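Matching sites in aminopeptidase YwaD from Bacillus subtilis, a protein that removes amino acids one at a time from the N-terminus of peptides, using two zinc ions bound in each monomer (PDB 6HC6 (chain A, 1.77 Å), residues H250-P255 and A293-L298), and in its relative aminopeptidase from Aneurinibacillus sp. (PDB 2EK8 (chain B, 1.80 Å), residues H228-E233 and A271-L276). One frame, after least-squares fit of the local backbone (RMSD 0.19 Å); residues are numbered along the deposited sequences.

Structure 1 (6HC6); sequences HYDSVP and AEELGL. With ZN (zinc ion), chain C; ZN (zinc ion), chain D.
The two-zinc site of this M28 peptidase is built here from the loops that follow strands 244-250 and 285-291. His250 NE2 binds one zinc ion at 2.2 Å, together with Asp262 and Asp323. Glu295 grips the second zinc ion with both carboxylate oxygens, OE2 at 2.2 Å; Asp262, His401 and Glu452 also bind there, and water 2 bridges the metals. Glu294 CG, anti to the backbone N (chi1 -176°), lies over a face of the His250 ring, 3.9 Å from its centroid (CH-pi); Glu294 OE2 accepts from water 2. His250 ND1 donates to Asp252 OD1 (3.0 Å, 136°) from above the carboxylate plane; with the zinc bond at NE2, this restrains the ring. Glu295 N meets the syn lone pair of Asp252 OD2 at 2.9 Å and 167°. Val254 CG1 flanks the carboxylate, 3.4 Å from Glu295 CD. Water 1 links Val254 N to Glu295 OE2. Tyr251 packs on Ala73 and Ile76 of helix 67-82, its OH hydrogen-bonded to Gln228 O. Leu296 CB lies 4.0 Å from Ala293 O, within the same segment.

Structure 2 (2EK8); sequences HHDSVE and AEENGL. With ZN (zinc ion), chain E; ZN (zinc ion), chain F.
A two-zinc site is the setting of this contact, with His228 and Glu273 as ligands from opposite segments. His228 NE2 binds one zinc ion at 2.1 Å, which Asp240 and Asp301 also bind. Glu273 holds the second zinc ion through both carboxylate oxygens, OE2 at 2.1 Å; Asp240 and His371 bind there too, and water 5 bridges the metals. Glu272 CG, anti to the backbone N (chi1 -179°), lies over a face of the His228 ring, 3.7 Å from its centroid (CH-pi); Glu272 OE1 accepts from water 5. His228 ND1 donates to Asp230 OD1 (2.9 Å, 137°) from above the carboxylate plane, which with the zinc bond at NE2 restrains the ring. Glu273 N meets the syn lone pair of Asp230 OD2 at 3.0 Å and 164°. Val232 CG1 flanks the carboxylate, 3.5 Å from Glu273 CD. Water 4 joins Val232 N to Glu273 OE2. His229 packs on Val41 and Ile44 of helix 35-50. Asn274 CB lies 3.7 Å from Ala271 O, and Asn274 ND2 is 4.0 Å from Asp230 OD2, near but not bonded.

What differs
The exchange nearest the contact is Leu296(A) to Asn274(B). Its stem is kept: chi1 is -65° against -63°, and the CG atoms of Leu296(A) and Asn274(B) lie 0.5 Å apart after superposition. Beyond CG, OD1 of Asn274(B) and CD2 of Leu296(A) lie 1.1 Å apart. The CD1 methyl is absent, and ND2 stands at a different place, nearer the carboxylate: Asn274(B) ND2 is 4.0 Å from Asp230(B) OD2, whereas the closest approach in structure 1, Leu296(A) CG to Asp252(A) OD2, is 5.6 Å. This may be mildly favourable electrostatically, at a length too great for a hydrogen bond. Asp252(A), Val254(A) and Glu295(A) keep their place in Asp230(B), Val232(B) and Glu273(B), and the bond Glu295(A) N to Asp252(A) OD2 recurs as Glu273(B) N to Asp230(B) OD2. Buried Tyr251(A) gives way to buried His229(B): NE2 of His229(B) and CE1 of Tyr251(A) lie 0.5 Å apart, while CD2, CE2 and OH of Tyr251(A) have no counterpart, nor has ND1 of His229(B). Pro255(A) is matched in sequence by Glu233(B).

Structure 1 (6HC6)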
# COMPACT_ATOMS: atom_id res chain seq x y z
N HIS A 250 -4.47 -5.41 1.56
CA HIS A 250 -3.39 -5.12 2.50
C HIS A 250 -3.93 -4.40 3.72
O HIS A 250 -4.83 -3.57 3.62
CB HIS A 250 -2.25 -4.34 1.84
CG HIS A 250 -2.53 -2.89 1.57
ND1 HIS A 250 -2.21 -1.89 2.47
CD2 HIS A 250 -2.97 -2.25 0.45
CE1 HIS A 250 -2.51 -0.71 1.95
NE2 HIS A 250 -2.95 -0.89 0.72
N TYR A 251 -3.38 -4.72 4.89
CA TYR A 251 -3.91 -4.18 6.13
C TYR A 251 -2.94 -3.23 6.81
O TYR A 251 -3.23 -2.74 7.91
CB TYR A 251 -4.33 -5.32 7.07
CG TYR A 251 -3.19 -6.13 7.64
CD1 TYR A 251 -2.60 -7.15 6.91
CD2 TYR A 251 -2.72 -5.88 8.91
CE1 TYR A 251 -1.54 -7.88 7.42
CE2 TYR A 251 -1.66 -6.62 9.45
CZ TYR A 251 -1.08 -7.61 8.69
OH TYR A 251 -0.04 -8.36 9.19
N ASP A 252 -1.81 -2.91 6.16
CA ASP A 252 -0.93 -1.88 6.70
C ASP A 252 -1.29 -0.51 6.12
O ASP A 252 -2.02 -0.41 5.13
CB ASP A 252 0.53 -2.21 6.43
CG ASP A 252 0.89 -2.16 4.95
OD1 ASP A 252 0.13 -2.74 4.14
OD2 ASP A 252 1.94 -1.57 4.61
N SER A 253 -0.76 0.54 6.75
CA SER A 253 -0.97 1.91 6.27
C SER A 253 0.35 2.67 6.39
O SER A 253 1.29 2.20 7.02
CB SER A 253 -2.08 2.62 7.04
OG SER A 253 -1.67 2.93 8.36
N VAL A 254 0.39 3.85 5.79
CA VAL A 254 1.61 4.67 5.82
C VAL A 254 1.68 5.43 7.14
O VAL A 254 0.65 5.63 7.81
CB VAL A 254 1.68 5.64 4.62
CG1 VAL A 254 1.60 4.89 3.28
CG2 VAL A 254 0.59 6.70 4.72
N PRO A 255 2.87 5.84 7.57
CA PRO A 255 2.98 6.59 8.83
C PRO A 255 2.06 7.79 8.87
O PRO A 255 1.85 8.48 7.87
CB PRO A 255 4.46 7.00 8.85
CG PRO A 255 5.16 5.92 8.12
CD PRO A 255 4.19 5.52 7.00
N ALA A 293 2.64 -5.14 5.04
CA ALA A 293 3.79 -4.45 4.44
C ALA A 293 3.61 -4.14 2.96
O ALA A 293 4.57 -4.11 2.19
CB ALA A 293 5.08 -5.25 4.65
N GLU A 294 2.38 -3.87 2.52
CA GLU A 294 2.21 -3.44 1.13
C GLU A 294 2.81 -2.07 0.86
O GLU A 294 3.26 -1.79 -0.26
CB GLU A 294 0.72 -3.42 0.78
CG GLU A 294 0.38 -3.09 -0.68
CD GLU A 294 0.37 -1.60 -0.99
OE1 GLU A 294 0.52 -1.26 -2.19
OE2 GLU A 294 0.26 -0.78 -0.06
N GLU A 295 2.80 -1.18 1.85
CA GLU A 295 3.19 0.20 1.58
C GLU A 295 4.69 0.32 1.38
O GLU A 295 5.14 1.35 0.88
CB GLU A 295 2.72 1.13 2.72
CG GLU A 295 1.19 1.21 2.92
CD GLU A 295 0.47 2.05 1.84
OE1 GLU A 295 1.07 2.41 0.81
OE2 GLU A 295 -0.73 2.32 2.03
N LEU A 296 5.45 -0.71 1.72
CA LEU A 296 6.88 -0.73 1.50
C LEU A 296 7.26 -1.30 0.15
O LEU A 296 8.45 -1.44 -0.13
CB LEU A 296 7.56 -1.55 2.60
CG LEU A 296 7.45 -0.98 4.01
CD1 LEU A 296 8.21 -1.90 4.96
CD2 LEU A 296 8.09 0.42 4.03
N GLY A 297 6.28 -1.64 -0.68
CA GLY A 297 6.58 -2.18 -2.00
C GLY A 297 6.06 -3.59 -2.19
O GLY A 297 6.75 -4.45 -2.74
N LEU A 298 4.83 -3.85 -1.73
CA LEU A 298 4.17 -5.14 -1.96
C LEU A 298 4.93 -6.27 -1.28
O LEU A 298 5.01 -7.37 -1.81
CB LEU A 298 4.02 -5.43 -3.46
CG LEU A 298 3.61 -4.26 -4.34
CD1 LEU A 298 3.36 -4.72 -5.79
CD2 LEU A 298 2.35 -3.59 -3.75
ZN ZN C . -3.45 0.62 -0.75
ZN ZN D . -0.97 3.33 0.12
O HOH W 1 -2.03 4.14 3.91
O HOH W 2 -1.47 1.23 -0.68
O HOH W 3 -3.33 1.84 -2.32

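Structure 2 (2EK8)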
# COMPACT_ATOMS: atom_id res chain seq x y z
N HIS B 228 -4.68 -5.13 1.69
CA HIS B 228 -3.52 -5.03 2.56
C HIS B 228 -3.93 -4.36 3.86
O HIS B 228 -4.74 -3.42 3.86
CB HIS B 228 -2.35 -4.30 1.88
CG HIS B 228 -2.58 -2.83 1.65
ND1 HIS B 228 -2.18 -1.86 2.54
CD2 HIS B 228 -3.11 -2.17 0.59
CE1 HIS B 228 -2.44 -0.67 2.04
NE2 HIS B 228 -3.01 -0.83 0.85
N HIS B 229 -3.38 -4.85 4.97
CA HIS B 229 -3.74 -4.33 6.28
C HIS B 229 -2.84 -3.27 6.91
O HIS B 229 -3.12 -2.82 8.02
CB HIS B 229 -3.94 -5.49 7.28
CG HIS B 229 -2.86 -6.53 7.26
ND1 HIS B 229 -1.54 -6.25 7.55
CD2 HIS B 229 -2.91 -7.87 7.03
CE1 HIS B 229 -0.83 -7.37 7.51
NE2 HIS B 229 -1.64 -8.36 7.19
N ASP B 230 -1.78 -2.88 6.21
CA ASP B 230 -0.89 -1.85 6.73
C ASP B 230 -1.27 -0.51 6.10
O ASP B 230 -1.95 -0.47 5.08
CB ASP B 230 0.57 -2.17 6.40
CG ASP B 230 0.86 -2.12 4.91
OD1 ASP B 230 0.11 -2.77 4.15
OD2 ASP B 230 1.84 -1.46 4.51
N SER B 231 -0.82 0.58 6.72
CA SER B 231 -1.08 1.92 6.22
C SER B 231 0.24 2.69 6.34
O SER B 231 1.18 2.21 6.97
CB SER B 231 -2.17 2.61 7.04
OG SER B 231 -1.70 2.99 8.33
N VAL B 232 0.31 3.87 5.74
CA VAL B 232 1.54 4.65 5.82
C VAL B 232 1.60 5.40 7.15
O VAL B 232 0.59 5.57 7.83
CB VAL B 232 1.66 5.67 4.66
CG1 VAL B 232 1.66 4.92 3.32
CG2 VAL B 232 0.51 6.67 4.71
N GLU B 233 2.81 5.82 7.51
CA GLU B 233 3.05 6.54 8.75
C GLU B 233 2.09 7.73 8.88
O GLU B 233 1.84 8.44 7.91
CB GLU B 233 4.50 7.05 8.76
CG GLU B 233 5.00 7.54 10.11
CD GLU B 233 5.39 6.40 11.03
OE1 GLU B 233 6.23 5.56 10.63
OE2 GLU B 233 4.86 6.34 12.16
N ALA B 271 2.83 -5.14 4.90
CA ALA B 271 3.86 -4.35 4.24
C ALA B 271 3.62 -4.04 2.77
O ALA B 271 4.56 -4.07 1.97
CB ALA B 271 5.21 -5.03 4.41
N GLU B 272 2.39 -3.72 2.40
CA GLU B 272 2.08 -3.39 1.01
C GLU B 272 2.67 -2.02 0.67
O GLU B 272 3.16 -1.79 -0.43
CB GLU B 272 0.56 -3.37 0.81
CG GLU B 272 0.07 -3.05 -0.60
CD GLU B 272 0.09 -1.56 -0.94
OE1 GLU B 272 0.19 -0.72 -0.02
OE2 GLU B 272 -0.02 -1.24 -2.15
N GLU B 273 2.63 -1.11 1.64
CA GLU B 273 3.13 0.25 1.43
C GLU B 273 4.65 0.31 1.30
O GLU B 273 5.19 1.30 0.82
CB GLU B 273 2.66 1.16 2.57
CG GLU B 273 1.15 1.20 2.76
CD GLU B 273 0.42 2.04 1.72
OE1 GLU B 273 1.04 2.45 0.72
OE2 GLU B 273 -0.80 2.28 1.91
N ASN B 274 5.32 -0.76 1.72
CA ASN B 274 6.79 -0.85 1.67
C ASN B 274 7.30 -1.45 0.37
O ASN B 274 8.49 -1.74 0.25
CB ASN B 274 7.30 -1.71 2.83
CG ASN B 274 6.98 -1.13 4.18
OD1 ASN B 274 7.76 -0.35 4.74
ND2 ASN B 274 5.82 -1.48 4.71
N GLY B 275 6.41 -1.66 -0.59
CA GLY B 275 6.84 -2.24 -1.85
C GLY B 275 6.22 -3.60 -2.12
O GLY B 275 6.86 -4.48 -2.71
N LEU B 276 4.98 -3.78 -1.67
CA LEU B 276 4.25 -5.03 -1.89
C LEU B 276 5.00 -6.25 -1.35
O LEU B 276 4.88 -7.35 -1.89
CB LEU B 276 4.02 -5.22 -3.40
CG LEU B 276 3.58 -3.99 -4.19
CD1 LEU B 276 3.43 -4.34 -5.66
CD2 LEU B 276 2.28 -3.45 -3.63
ZN ZN E . -3.48 0.69 -0.50
ZN ZN F . -1.30 3.39 0.22
O HOH W 4 -2.23 4.10 3.94
O HOH W 5 -1.80 1.66 -1.15